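Local coordinates for protein endo-beta-N-acetylglucosaminidase F1 (Bacteroides thetaiotaomicron VPI-5482, PDB 6TCV) that probably cleaves high-mannose N-glycans between the two core N-acetylglucosamines, as an endo-beta-N-acetylglucosaminidase of a human gut bacterium, at residues Q235-L246 with Y275-N285. The protein carries 2 engineered substitutions. Sequence-based numbering, arbitrary orientation.
Sequences QPLRRRGVKVLL and YCKAYNLDGVN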
ATOM      1  N   GLN A 235      11.533  10.349  -2.865  1.00 15.52           N
ATOM      2  CA  GLN A 235      12.453   9.426  -2.199  1.00 14.21           C
ATOM      3  C   GLN A 235      12.854   9.873  -0.801  1.00 13.93           C
ATOM      4  O   GLN A 235      13.126   8.983   0.039  1.00 15.63           O
ATOM      5  CB  GLN A 235      13.676   9.150  -3.083  1.00 15.92           C
ATOM      6  CG  GLN A 235      13.331   8.470  -4.417  1.00 16.84           C
ATOM      7  CD  GLN A 235      12.555   7.173  -4.328  1.00 16.21           C
ATOM      8  OE1 GLN A 235      12.799   6.379  -3.437  1.00 16.66           O
ATOM      9  NE2 GLN A 235      11.555   6.992  -5.177  1.00 16.53           N
ATOM     10  N   PRO A 236      12.912  11.178  -0.457  1.00 14.43           N
ATOM     11  CA  PRO A 236      13.242  11.521   0.947  1.00 15.26           C
ATOM     12  C   PRO A 236      12.245  10.932   1.927  1.00 13.48           C
ATOM     13  O   PRO A 236      12.594  10.666   3.078  1.00 16.03           O
ATOM     14  CB  PRO A 236      13.229  13.057   0.963  1.00 16.47           C
ATOM     15  CG  PRO A 236      13.547  13.431  -0.477  1.00 16.51           C
ATOM     16  CD  PRO A 236      12.848  12.376  -1.312  1.00 15.97           C
ATOM     17  N   LEU A 237      11.001  10.741   1.519  1.00 13.08           N
ATOM     18  CA  LEU A 237      10.022  10.082   2.364  1.00 13.23           C
ATOM     19  C   LEU A 237      10.311   8.601   2.512  1.00 14.49           C
ATOM     20  O   LEU A 237      10.228   8.038   3.611  1.00 13.48           O
ATOM     21  CB  LEU A 237       8.632  10.276   1.830  1.00 13.52           C
ATOM     22  CG  LEU A 237       8.169  11.699   1.547  1.00 13.38           C
ATOM     23  CD1 LEU A 237       6.747  11.694   0.997  1.00 14.98           C
ATOM     24  CD2 LEU A 237       8.288  12.492   2.837  1.00 13.93           C
ATOM     25  N   ARG A 238      10.665   7.951   1.403  1.00 13.26           N
ATOM     26  CA  ARG A 238      10.926   6.502   1.415  1.00 14.16           C
ATOM     27  C   ARG A 238      12.145   6.176   2.240  1.00 13.97           C
ATOM     28  O   ARG A 238      12.177   5.146   2.922  1.00 14.88           O
ATOM     29  CB  ARG A 238      11.065   5.975  -0.016  1.00 13.37           C
ATOM     30  CG  ARG A 238       9.771   6.175  -0.776  1.00 13.31           C
ATOM     31  CD  ARG A 238       9.803   5.502  -2.160  1.00 13.82           C
ATOM     32  NE  ARG A 238       9.817   4.060  -2.014  1.00 13.44           N
ATOM     33  CZ  ARG A 238      10.850   3.275  -2.215  1.00 14.26           C
ATOM     34  NH1 ARG A 238      12.032   3.724  -2.597  1.00 15.11           N
ATOM     35  NH2 ARG A 238      10.703   1.961  -2.015  1.00 16.62           N
ATOM     36  N   ARG A 239      13.156   7.022   2.234  1.00 14.03           N
ATOM     37  CA  ARG A 239      14.349   6.820   3.055  1.00 14.87           C
ATOM     38  C   ARG A 239      14.006   6.759   4.533  1.00 15.60           C
ATOM     39  O   ARG A 239      14.793   6.191   5.313  1.00 17.01           O
ATOM     40  CB  ARG A 239      15.417   7.863   2.789  1.00 16.54           C
ATOM     41  CG  ARG A 239      16.023   7.799   1.457  1.00 20.31           C
ATOM     42  CD  ARG A 239      17.303   8.643   1.377  1.00 26.22           C
ATOM     43  NE  ARG A 239      17.162  10.081   1.606  1.00 27.03           N
ATOM     44  CZ  ARG A 239      16.948  10.984   0.647  1.00 26.13           C
ATOM     45  NH1 ARG A 239      16.878  10.595  -0.619  1.00 28.26           N
ATOM     46  NH2 ARG A 239      16.873  12.276   0.945  1.00 27.95           N
ATOM     47  N   ARG A 240      12.934   7.439   4.947  1.00 14.76           N
ATOM     48  CA  ARG A 240      12.498   7.472   6.342  1.00 14.65           C
ATOM     49  C   ARG A 240      11.435   6.427   6.619  1.00 19.73           C
ATOM     50  O   ARG A 240      10.881   6.376   7.729  1.00 21.43           O
ATOM     51  CB  ARG A 240      11.969   8.853   6.729  1.00 16.82           C
ATOM     52  CG  ARG A 240      13.050   9.908   6.704  1.00 17.59           C
ATOM     53  CD  ARG A 240      12.479  11.290   6.979  1.00 20.40           C
ATOM     54  NE  ARG A 240      13.545  12.283   6.910  1.00 18.50           N
ATOM     55  CZ  ARG A 240      13.925  13.092   7.888  1.00 17.38           C
ATOM     56  NH1 ARG A 240      13.355  13.105   9.046  1.00 18.22           N
ATOM     57  NH2 ARG A 240      14.886  13.958   7.631  1.00 19.62           N
ATOM     58  N   GLY A 241      11.151   5.545   5.668  1.00 14.40           N
ATOM     59  CA  GLY A 241      10.273   4.427   5.929  1.00 13.71           C
ATOM     60  C   GLY A 241       8.845   4.646   5.520  1.00 13.53           C
ATOM     61  O   GLY A 241       8.016   3.752   5.731  1.00 16.10           O
ATOM     62  N   VAL A 242       8.502   5.804   4.966  1.00 12.21           N
ATOM     63  CA  VAL A 242       7.133   6.056   4.504  1.00 13.19           C
ATOM     64  C   VAL A 242       6.940   5.323   3.171  1.00 12.65           C
ATOM     65  O   VAL A 242       7.820   5.362   2.292  1.00 14.37           O
ATOM     66  CB  VAL A 242       6.920   7.565   4.302  1.00 13.40           C
ATOM     67  CG1 VAL A 242       5.552   7.883   3.750  1.00 14.37           C
ATOM     68  CG2 VAL A 242       7.129   8.324   5.600  1.00 14.73           C
ATOM     69  N   LYS A 243       5.785   4.687   3.006  0.52 12.12           N
ATOM     70  CA  LYS A 243       5.469   4.048   1.733  0.52 12.63           C
ATOM     71  C   LYS A 243       4.701   5.027   0.860  0.52 13.07           C
ATOM     72  O   LYS A 243       3.635   5.524   1.271  0.52 13.08           O
ATOM     73  CB  LYS A 243       4.634   2.793   1.959  0.52 14.79           C
ATOM     74  CG  LYS A 243       5.363   1.713   2.729  0.52 15.45           C
ATOM     75  CD  LYS A 243       4.497   0.478   2.877  0.52 17.53           C
ATOM     76  CE  LYS A 243       5.313  -0.709   3.372  0.52 21.69           C
ATOM     77  NZ  LYS A 243       5.912  -0.434   4.679  0.52 27.39           N
ATOM     78  N   VAL A 244       5.221   5.265  -0.356  1.00 11.39           N
ATOM     79  CA  VAL A 244       4.671   6.245  -1.286  1.00 11.58           C
ATOM     80  C   VAL A 244       3.946   5.491  -2.387  1.00 11.15           C
ATOM     81  O   VAL A 244       4.575   4.739  -3.144  1.00 12.11           O
ATOM     82  CB  VAL A 244       5.744   7.169  -1.855  1.00 11.76           C
ATOM     83  CG1 VAL A 244       5.125   8.115  -2.886  1.00 13.54           C
ATOM     84  CG2 VAL A 244       6.428   7.948  -0.750  1.00 12.97           C
ATOM     85  N   LEU A 245       2.637   5.685  -2.492  1.00 10.99           N
ATOM     86  CA  LEU A 245       1.816   5.002  -3.478  1.00 11.41           C
ATOM     87  C   LEU A 245       1.409   5.978  -4.565  1.00 12.00           C
ATOM     88  O   LEU A 245       1.123   7.149  -4.305  1.00 12.43           O
ATOM     89  CB  LEU A 245       0.532   4.438  -2.872  1.00 11.82           C
ATOM     90  CG  LEU A 245       0.658   3.637  -1.586  1.00 12.61           C
ATOM     91  CD1 LEU A 245      -0.644   2.990  -1.193  1.00 12.55           C
ATOM     92  CD2 LEU A 245       1.743   2.584  -1.682  1.00 13.75           C
ATOM     93  N   LEU A 246       1.289   5.467  -5.792  1.00 11.09           N
ATOM     94  CA  LEU A 246       0.687   6.240  -6.871  1.00 12.37           C
ATOM     95  C   LEU A 246      -0.824   6.081  -6.784  1.00 11.41           C
ATOM     96  O   LEU A 246      -1.341   4.957  -6.753  1.00 12.32           O
ATOM     97  CB  LEU A 246       1.190   5.735  -8.221  1.00 12.74           C
ATOM     98  CG  LEU A 246       0.752   6.566  -9.453  1.00 12.94           C
ATOM     99  CD1 LEU A 246       1.279   7.998  -9.357  1.00 14.07           C
ATOM    100  CD2 LEU A 246       1.222   5.856 -10.715  1.00 15.79           C
ATOM    101  N   TYR A 275       5.118   1.452 -13.737  1.00 12.68           N
ATOM    102  CA  TYR A 275       5.302   2.784 -13.133  1.00 13.24           C
ATOM    103  C   TYR A 275       5.920   2.668 -11.740  1.00 13.76           C
ATOM    104  O   TYR A 275       6.826   3.421 -11.379  1.00 13.75           O
ATOM    105  CB  TYR A 275       3.961   3.554 -13.032  1.00 14.21           C
ATOM    106  CG  TYR A 275       3.657   4.429 -14.207  1.00 14.93           C
ATOM    107  CD1 TYR A 275       3.217   3.893 -15.386  1.00 14.31           C
ATOM    108  CD2 TYR A 275       3.779   5.819 -14.099  1.00 16.00           C
ATOM    109  CE1 TYR A 275       2.952   4.705 -16.489  1.00 16.46           C
ATOM    110  CE2 TYR A 275       3.515   6.619 -15.158  1.00 17.77           C
ATOM    111  CZ  TYR A 275       3.095   6.059 -16.330  1.00 17.49           C
ATOM    112  OH  TYR A 275       2.810   6.861 -17.445  1.00 22.34           O
ATOM    113  N   CYS A 276       5.433   1.726 -10.931  1.00 13.20           N
ATOM    114  CA  CYS A 276       5.925   1.610  -9.559  1.00 13.51           C
ATOM    115  C   CYS A 276       7.354   1.142  -9.541  1.00 13.96           C
ATOM    116  O   CYS A 276       8.112   1.513  -8.622  1.00 15.51           O
ATOM    117  CB  CYS A 276       4.989   0.677  -8.755  1.00 14.08           C
ATOM    118  SG  CYS A 276       3.372   1.386  -8.409  1.00 13.98           S
ATOM    119  N   LYS A 277       7.765   0.329 -10.495  1.00 13.80           N
ATOM    120  CA  LYS A 277       9.148  -0.086 -10.596  1.00 15.24           C
ATOM    121  C   LYS A 277      10.023   1.067 -11.097  1.00 16.21           C
ATOM    122  O   LYS A 277      11.064   1.392 -10.511  1.00 16.50           O
ATOM    123  CB  LYS A 277       9.249  -1.288 -11.551  1.00 16.37           C
ATOM    124  CG  LYS A 277      10.663  -1.837 -11.670  1.00 21.08           C
ATOM    125  CD  LYS A 277      10.691  -2.977 -12.665  1.00 24.14           C
ATOM    126  CE  LYS A 277      12.072  -3.223 -13.232  1.00 42.48           C
ATOM    127  NZ  LYS A 277      12.858  -3.921 -12.204  1.00 45.09           N
ATOM    128  N   ALA A 278       9.629   1.715 -12.178  1.00 14.74           N
ATOM    129  CA  ALA A 278      10.477   2.741 -12.799  1.00 15.98           C
ATOM    130  C   ALA A 278      10.715   3.907 -11.874  1.00 15.39           C
ATOM    131  O   ALA A 278      11.807   4.490 -11.883  1.00 17.34           O
ATOM    132  CB  ALA A 278       9.826   3.212 -14.115  1.00 17.16           C
ATOM    133  N   TYR A 279       9.716   4.291 -11.101  1.00 14.67           N
ATOM    134  CA  TYR A 279       9.810   5.458 -10.232  1.00 13.53           C
ATOM    135  C   TYR A 279      10.084   5.076  -8.779  1.00 14.22           C
ATOM    136  O   TYR A 279      10.098   5.952  -7.906  1.00 15.79           O
ATOM    137  CB  TYR A 279       8.610   6.370 -10.353  1.00 15.36           C
ATOM    138  CG  TYR A 279       8.430   6.937 -11.755  1.00 15.12           C
ATOM    139  CD1 TYR A 279       9.353   7.867 -12.258  1.00 15.68           C
ATOM    140  CD2 TYR A 279       7.411   6.542 -12.599  1.00 16.73           C
ATOM    141  CE1 TYR A 279       9.201   8.428 -13.518  1.00 16.89           C
ATOM    142  CE2 TYR A 279       7.271   7.111 -13.903  1.00 17.28           C
ATOM    143  CZ  TYR A 279       8.174   8.023 -14.328  1.00 17.61           C
ATOM    144  OH  TYR A 279       8.012   8.569 -15.585  1.00 20.97           O
ATOM    145  N   ASN A 280      10.339   3.798  -8.521  0.65 15.04           N
ATOM    146  CA  ASN A 280      10.720   3.316  -7.185  0.65 15.40           C
ATOM    147  C   ASN A 280       9.674   3.751  -6.151  0.65 16.27           C
ATOM    148  O   ASN A 280       9.966   4.485  -5.186  0.65 14.42           O
ATOM    149  CB  ASN A 280      12.152   3.742  -6.843  0.65 15.59           C
ATOM    150  CG  ASN A 280      12.785   2.942  -5.712  0.65 18.57           C
ATOM    151  OD1 ASN A 280      12.329   1.870  -5.298  0.65 18.83           O
ATOM    152  ND2 ASN A 280      13.924   3.465  -5.232  0.65 20.13           N
ATOM    153  N   LEU A 281       8.433   3.311  -6.377  1.00 12.74           N
ATOM    154  CA  LEU A 281       7.298   3.572  -5.508  1.00 12.23           C
ATOM    155  C   LEU A 281       6.886   2.284  -4.807  1.00 13.58           C
ATOM    156  O   LEU A 281       7.382   1.199  -5.117  1.00 15.70           O
ATOM    157  CB  LEU A 281       6.118   4.169  -6.263  1.00 13.25           C
ATOM    158  CG  LEU A 281       6.461   5.389  -7.126  1.00 14.92           C
ATOM    159  CD1 LEU A 281       5.200   5.867  -7.803  1.00 17.62           C
ATOM    160  CD2 LEU A 281       7.040   6.503  -6.212  1.00 17.99           C
ATOM    161  N   ASP A 282       5.927   2.364  -3.894  1.00 11.84           N
ATOM    162  CA  ASP A 282       5.601   1.246  -3.017  1.00 11.81           C
ATOM    163  C   ASP A 282       4.263   0.598  -3.288  1.00 11.76           C
ATOM    164  O   ASP A 282       3.872  -0.298  -2.530  1.00 12.57           O
ATOM    165  CB  ASP A 282       5.708   1.678  -1.550  1.00 13.14           C
ATOM    166  CG  ASP A 282       7.085   2.107  -1.213  1.00 13.30           C
ATOM    167  OD1 ASP A 282       7.988   1.248  -1.211  1.00 14.63           O
ATOM    168  OD2 ASP A 282       7.304   3.325  -0.945  1.00 12.70           O
ATOM    169  N   GLY A 283       3.542   1.022  -4.329  1.00 11.24           N
ATOM    170  CA  GLY A 283       2.276   0.437  -4.716  1.00 11.74           C
ATOM    171  C   GLY A 283       1.325   1.490  -5.192  1.00 11.45           C
ATOM    172  O   GLY A 283       1.728   2.563  -5.637  1.00 11.66           O
ATOM    173  N   VAL A 284       0.044   1.152  -5.101  1.00 11.34           N
ATOM    174  CA  VAL A 284      -1.029   1.903  -5.759  1.00 11.39           C
ATOM    175  C   VAL A 284      -2.247   2.031  -4.873  1.00 11.52           C
ATOM    176  O   VAL A 284      -2.511   1.184  -4.002  1.00 12.06           O
ATOM    177  CB  VAL A 284      -1.403   1.203  -7.101  1.00 12.38           C
ATOM    178  CG1 VAL A 284      -2.066  -0.150  -6.871  1.00 12.46           C
ATOM    179  CG2 VAL A 284      -2.287   2.065  -7.988  1.00 13.59           C
ATOM    180  N   ASN A 285      -3.017   3.097  -5.073  1.00 11.36           N
ATOM    181  CA  ASN A 285      -4.410   3.194  -4.629  1.00 11.84           C
ATOM    182  C   ASN A 285      -5.301   3.319  -5.863  1.00 11.93           C
ATOM    183  O   ASN A 285      -4.977   4.115  -6.767  1.00 12.25           O
ATOM    184  CB  ASN A 285      -4.667   4.403  -3.739  1.00 11.46           C
ATOM    185  CG  ASN A 285      -6.122   4.511  -3.340  1.00 13.24           C
ATOM    186  OD1 ASN A 285      -6.584   3.771  -2.408  1.00 16.78           O
ATOM    187  ND2 ASN A 285      -6.855   5.267  -4.004  1.00 10.95           N
TER
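The guanidinium of R238 has the backbone O of N280 over one face, while its edge meets the carboxylate of D282 and, within its plane, OE1 of Q235. Arginine suits this place because its donors fan out in one plane: NE lies 2.8 Å from D282 OD2 and NH2 2.9 Å from D282 OD1, a side-on salt bridge with the two planes 31° apart, and NH1 gives a bond to Q235 OE1. Aspartate offers an oxygen to each nitrogen, and OD2 also takes the backbone N of V244 on its anti lone pair at 2.9 Å. A methionine in place of R238 would probably leave the buried D282 carboxylate without its salt-bridge partner and Q235 OE1 without the NH1 donor. Q235 NE2 bonds N280 O (3.0 Å, 171°), tying helix 235-238 to the Schellman motif that ends helix 262-278, with N280 as C-prime residue. Beyond it, L281 packs CD1 against L246 CB (4.0 Å). At G283 a side chain would jam against the carbonyl O of D282. Bonds from L246 N to G283 O and N285 N to L246 O join the parallel strands of a beta-alpha-beta crossover, consistent with the (beta/alpha)-barrel of such glycosidases; the N285 side chain lies about 5 Å from a bound N-acetylglucosamine.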